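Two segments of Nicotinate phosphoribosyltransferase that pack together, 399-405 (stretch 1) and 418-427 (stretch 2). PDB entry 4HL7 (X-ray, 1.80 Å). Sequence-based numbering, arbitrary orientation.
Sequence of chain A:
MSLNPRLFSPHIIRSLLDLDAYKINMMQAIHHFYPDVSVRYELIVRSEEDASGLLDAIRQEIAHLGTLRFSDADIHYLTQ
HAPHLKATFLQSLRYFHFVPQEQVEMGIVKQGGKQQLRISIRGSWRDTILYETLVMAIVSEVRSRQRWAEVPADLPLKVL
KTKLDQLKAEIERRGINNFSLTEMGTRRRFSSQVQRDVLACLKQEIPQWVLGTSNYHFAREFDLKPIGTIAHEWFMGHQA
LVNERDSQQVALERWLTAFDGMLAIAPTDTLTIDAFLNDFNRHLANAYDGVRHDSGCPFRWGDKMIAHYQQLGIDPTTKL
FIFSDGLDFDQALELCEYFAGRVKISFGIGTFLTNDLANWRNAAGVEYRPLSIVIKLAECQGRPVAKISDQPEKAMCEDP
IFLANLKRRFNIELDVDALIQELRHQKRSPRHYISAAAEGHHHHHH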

# COMPACT_ATOMS: atom_id res chain seq x y z
N ASP A 399 -18.35 0.06 -12.91
CA ASP A 399 -19.71 0.51 -13.25
C ASP A 399 -19.59 1.97 -13.63
O ASP A 399 -19.36 2.86 -12.76
CB ASP A 399 -20.64 0.30 -12.03
CG ASP A 399 -22.12 0.62 -12.32
OD1 ASP A 399 -22.40 1.45 -13.15
OD2 ASP A 399 -23.01 -0.03 -11.73
N PRO A 400 -19.65 2.27 -14.92
CA PRO A 400 -19.38 3.67 -15.27
C PRO A 400 -20.50 4.65 -14.80
O PRO A 400 -20.24 5.85 -14.58
CB PRO A 400 -19.31 3.65 -16.80
CG PRO A 400 -20.09 2.44 -17.21
CD PRO A 400 -19.77 1.41 -16.12
N ILE A 401 -21.71 4.13 -14.64
CA ILE A 401 -22.83 4.98 -14.10
C ILE A 401 -22.58 5.32 -12.65
O ILE A 401 -22.77 6.46 -12.20
CB ILE A 401 -24.21 4.31 -14.28
CG1 ILE A 401 -24.47 4.00 -15.74
CG2 ILE A 401 -25.33 5.15 -13.62
CD1 ILE A 401 -25.78 3.25 -16.08
N PHE A 402 -22.22 4.34 -11.86
CA PHE A 402 -21.77 4.63 -10.48
C PHE A 402 -20.67 5.71 -10.40
O PHE A 402 -20.73 6.66 -9.57
CB PHE A 402 -21.32 3.37 -9.74
CG PHE A 402 -20.89 3.61 -8.35
CD1 PHE A 402 -21.83 3.55 -7.29
CD2 PHE A 402 -19.57 3.92 -8.06
CE1 PHE A 402 -21.41 3.85 -5.97
CE2 PHE A 402 -19.15 4.21 -6.75
CZ PHE A 402 -20.08 4.16 -5.71
N LEU A 403 -19.65 5.57 -11.24
CA LEU A 403 -18.54 6.50 -11.17
C LEU A 403 -19.00 7.91 -11.56
O LEU A 403 -18.61 8.91 -10.89
CB LEU A 403 -17.40 6.02 -12.10
CG LEU A 403 -16.22 6.99 -12.17
CD1 LEU A 403 -15.58 7.31 -10.80
CD2 LEU A 403 -15.13 6.48 -13.15
N ALA A 404 -19.84 8.00 -12.60
CA ALA A 404 -20.37 9.29 -13.07
C ALA A 404 -21.21 9.95 -11.92
O ALA A 404 -21.05 11.16 -11.60
CB ALA A 404 -21.19 9.16 -14.35
N ASN A 405 -22.07 9.16 -11.29
CA ASN A 405 -22.82 9.69 -10.15
C ASN A 405 -21.94 10.16 -8.98
O ASN A 405 -22.17 11.22 -8.38
CB ASN A 405 -23.80 8.62 -9.66
CG ASN A 405 -24.69 9.14 -8.58
OD1 ASN A 405 -25.56 9.98 -8.84
ND2 ASN A 405 -24.47 8.68 -7.40
N ALA A 418 -17.16 10.76 -23.23
CA ALA A 418 -16.42 9.56 -22.80
C ALA A 418 -17.38 8.60 -22.09
O ALA A 418 -17.33 7.37 -22.30
CB ALA A 418 -15.27 9.90 -21.84
N LEU A 419 -18.23 9.14 -21.20
CA LEU A 419 -19.24 8.29 -20.52
C LEU A 419 -20.17 7.59 -21.54
O LEU A 419 -20.45 6.41 -21.38
CB LEU A 419 -20.09 9.13 -19.52
CG LEU A 419 -21.31 8.42 -18.92
CD1 LEU A 419 -20.82 7.24 -18.08
CD2 LEU A 419 -22.16 9.39 -18.05
N ILE A 420 -20.64 8.29 -22.57
CA ILE A 420 -21.52 7.68 -23.56
C ILE A 420 -20.79 6.53 -24.24
O ILE A 420 -21.38 5.47 -24.47
CB ILE A 420 -22.06 8.74 -24.55
CG1 ILE A 420 -23.01 9.67 -23.80
CG2 ILE A 420 -22.66 8.11 -25.82
CD1 ILE A 420 -23.51 10.87 -24.57
N GLN A 421 -19.49 6.72 -24.53
CA GLN A 421 -18.76 5.63 -25.17
C GLN A 421 -18.62 4.43 -24.22
O GLN A 421 -18.72 3.28 -24.69
CB GLN A 421 -17.36 6.06 -25.66
CG GLN A 421 -17.43 6.87 -26.93
CD GLN A 421 -16.07 6.98 -27.59
OE1 GLN A 421 -15.24 7.74 -27.15
NE2 GLN A 421 -15.83 6.16 -28.63
N GLU A 422 -18.37 4.69 -22.94
CA GLU A 422 -18.24 3.66 -21.96
C GLU A 422 -19.59 2.91 -21.81
O GLU A 422 -19.61 1.68 -21.80
CB GLU A 422 -17.72 4.20 -20.62
CG GLU A 422 -17.51 3.11 -19.58
CD GLU A 422 -16.28 2.24 -19.82
OE1 GLU A 422 -15.17 2.73 -19.50
OE2 GLU A 422 -16.43 1.06 -20.28
N LEU A 423 -20.71 3.63 -21.82
CA LEU A 423 -22.01 2.98 -21.76
C LEU A 423 -22.26 2.10 -22.98
O LEU A 423 -22.78 1.01 -22.87
CB LEU A 423 -23.13 3.99 -21.63
CG LEU A 423 -23.09 4.79 -20.31
CD1 LEU A 423 -24.15 5.87 -20.45
CD2 LEU A 423 -23.37 3.87 -19.14
N ARG A 424 -21.95 2.62 -24.16
CA ARG A 424 -22.11 1.81 -25.35
C ARG A 424 -21.19 0.54 -25.31
O ARG A 424 -21.61 -0.53 -25.72
CB ARG A 424 -21.89 2.65 -26.61
CG ARG A 424 -23.02 3.68 -26.88
CD ARG A 424 -23.55 3.62 -28.32
NE ARG A 424 -24.09 2.27 -28.52
CZ ARG A 424 -25.29 1.83 -28.11
NH1 ARG A 424 -26.24 2.67 -27.68
NH2 ARG A 424 -25.61 0.56 -28.29
N HIS A 425 -19.96 0.69 -24.84
CA HIS A 425 -19.00 -0.45 -24.76
C HIS A 425 -19.51 -1.56 -23.85
O HIS A 425 -19.63 -2.73 -24.28
CB HIS A 425 -17.63 0.05 -24.27
CG HIS A 425 -16.61 -1.05 -24.07
ND1 HIS A 425 -16.15 -1.82 -25.10
CD2 HIS A 425 -15.94 -1.50 -22.92
CE1 HIS A 425 -15.25 -2.70 -24.63
NE2 HIS A 425 -15.12 -2.51 -23.30
N GLN A 426 -19.92 -1.18 -22.65
CA GLN A 426 -20.49 -2.11 -21.65
C GLN A 426 -21.72 -2.91 -22.13
O GLN A 426 -21.90 -4.05 -21.73
CB GLN A 426 -20.70 -1.43 -20.29
CG GLN A 426 -19.40 -1.32 -19.46
N LYS A 427 -22.56 -2.32 -23.01
CA LYS A 427 -23.78 -2.94 -23.51
C LYS A 427 -23.47 -4.04 -24.48
O LYS A 427 -24.28 -4.93 -24.69
CB LYS A 427 -24.64 -1.91 -24.27
CG LYS A 427 -25.68 -1.24 -23.43
CD LYS A 427 -26.72 -0.53 -24.28
CE LYS A 427 -27.52 -1.52 -25.07
NZ LYS A 427 -28.78 -0.94 -25.58

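A proline in the first turn of one helix serves as the knob of this helix-helix contact. The side chain of Pro400 sits in a hole formed by Leu419, Glu422, Leu423 and Gln426 of the facing helix. It has the largest area covered in the contact, 83 Å². The two helices run nearly antiparallel, at 158°, and their axes come within 10.5 Å.

The proline ring touches all four residues of the hole. Pro400 CB lies 3.4 Å from Glu422 CG, so the glutamate meets the ring through its aliphatic part. Pro400 CB is 4.1 Å from Leu419 CD1, and Pro400 CG is 4.1 Å from Leu423 CD2. Pro400 CD is 4.3 Å from Gln426 CG. The Gln426 side chain is modelled only as far as CG, so its amide cannot be described.

Two further pairs extend the apolar packing. Ile401 CG1 approaches Leu423 CD2 at 3.6 Å. Leu423 CD2 therefore touches both Pro400 and Ile401. The CA-to-CB bond of Leu423 points sideways, but the end of its side chain comes nearer to the other helix. One turn on from Pro400, Ala404 CB packs 3.8 Å from Leu419 CD2. Leu419 thus meets both Pro400 and Ala404.

No hydrogen bond crosses between the modelled atoms. The contact is small, 262 Å² summed over both sides, and rests on van der Waals packing.

Asp399 caps the helix that carries the knob. Asp399 OD1 accepts from Phe402 N at 3.2 Å, with a nearly straight angle of 172°. A weak second bond runs from Ile401 N to Asp399 OD1 at 3.1 Å. Pro400 lacks an amide hydrogen, which costs nothing in a first turn. Its carbonyl still accepts within the helix: Ala404 N lies 3.0 Å from Pro400 O.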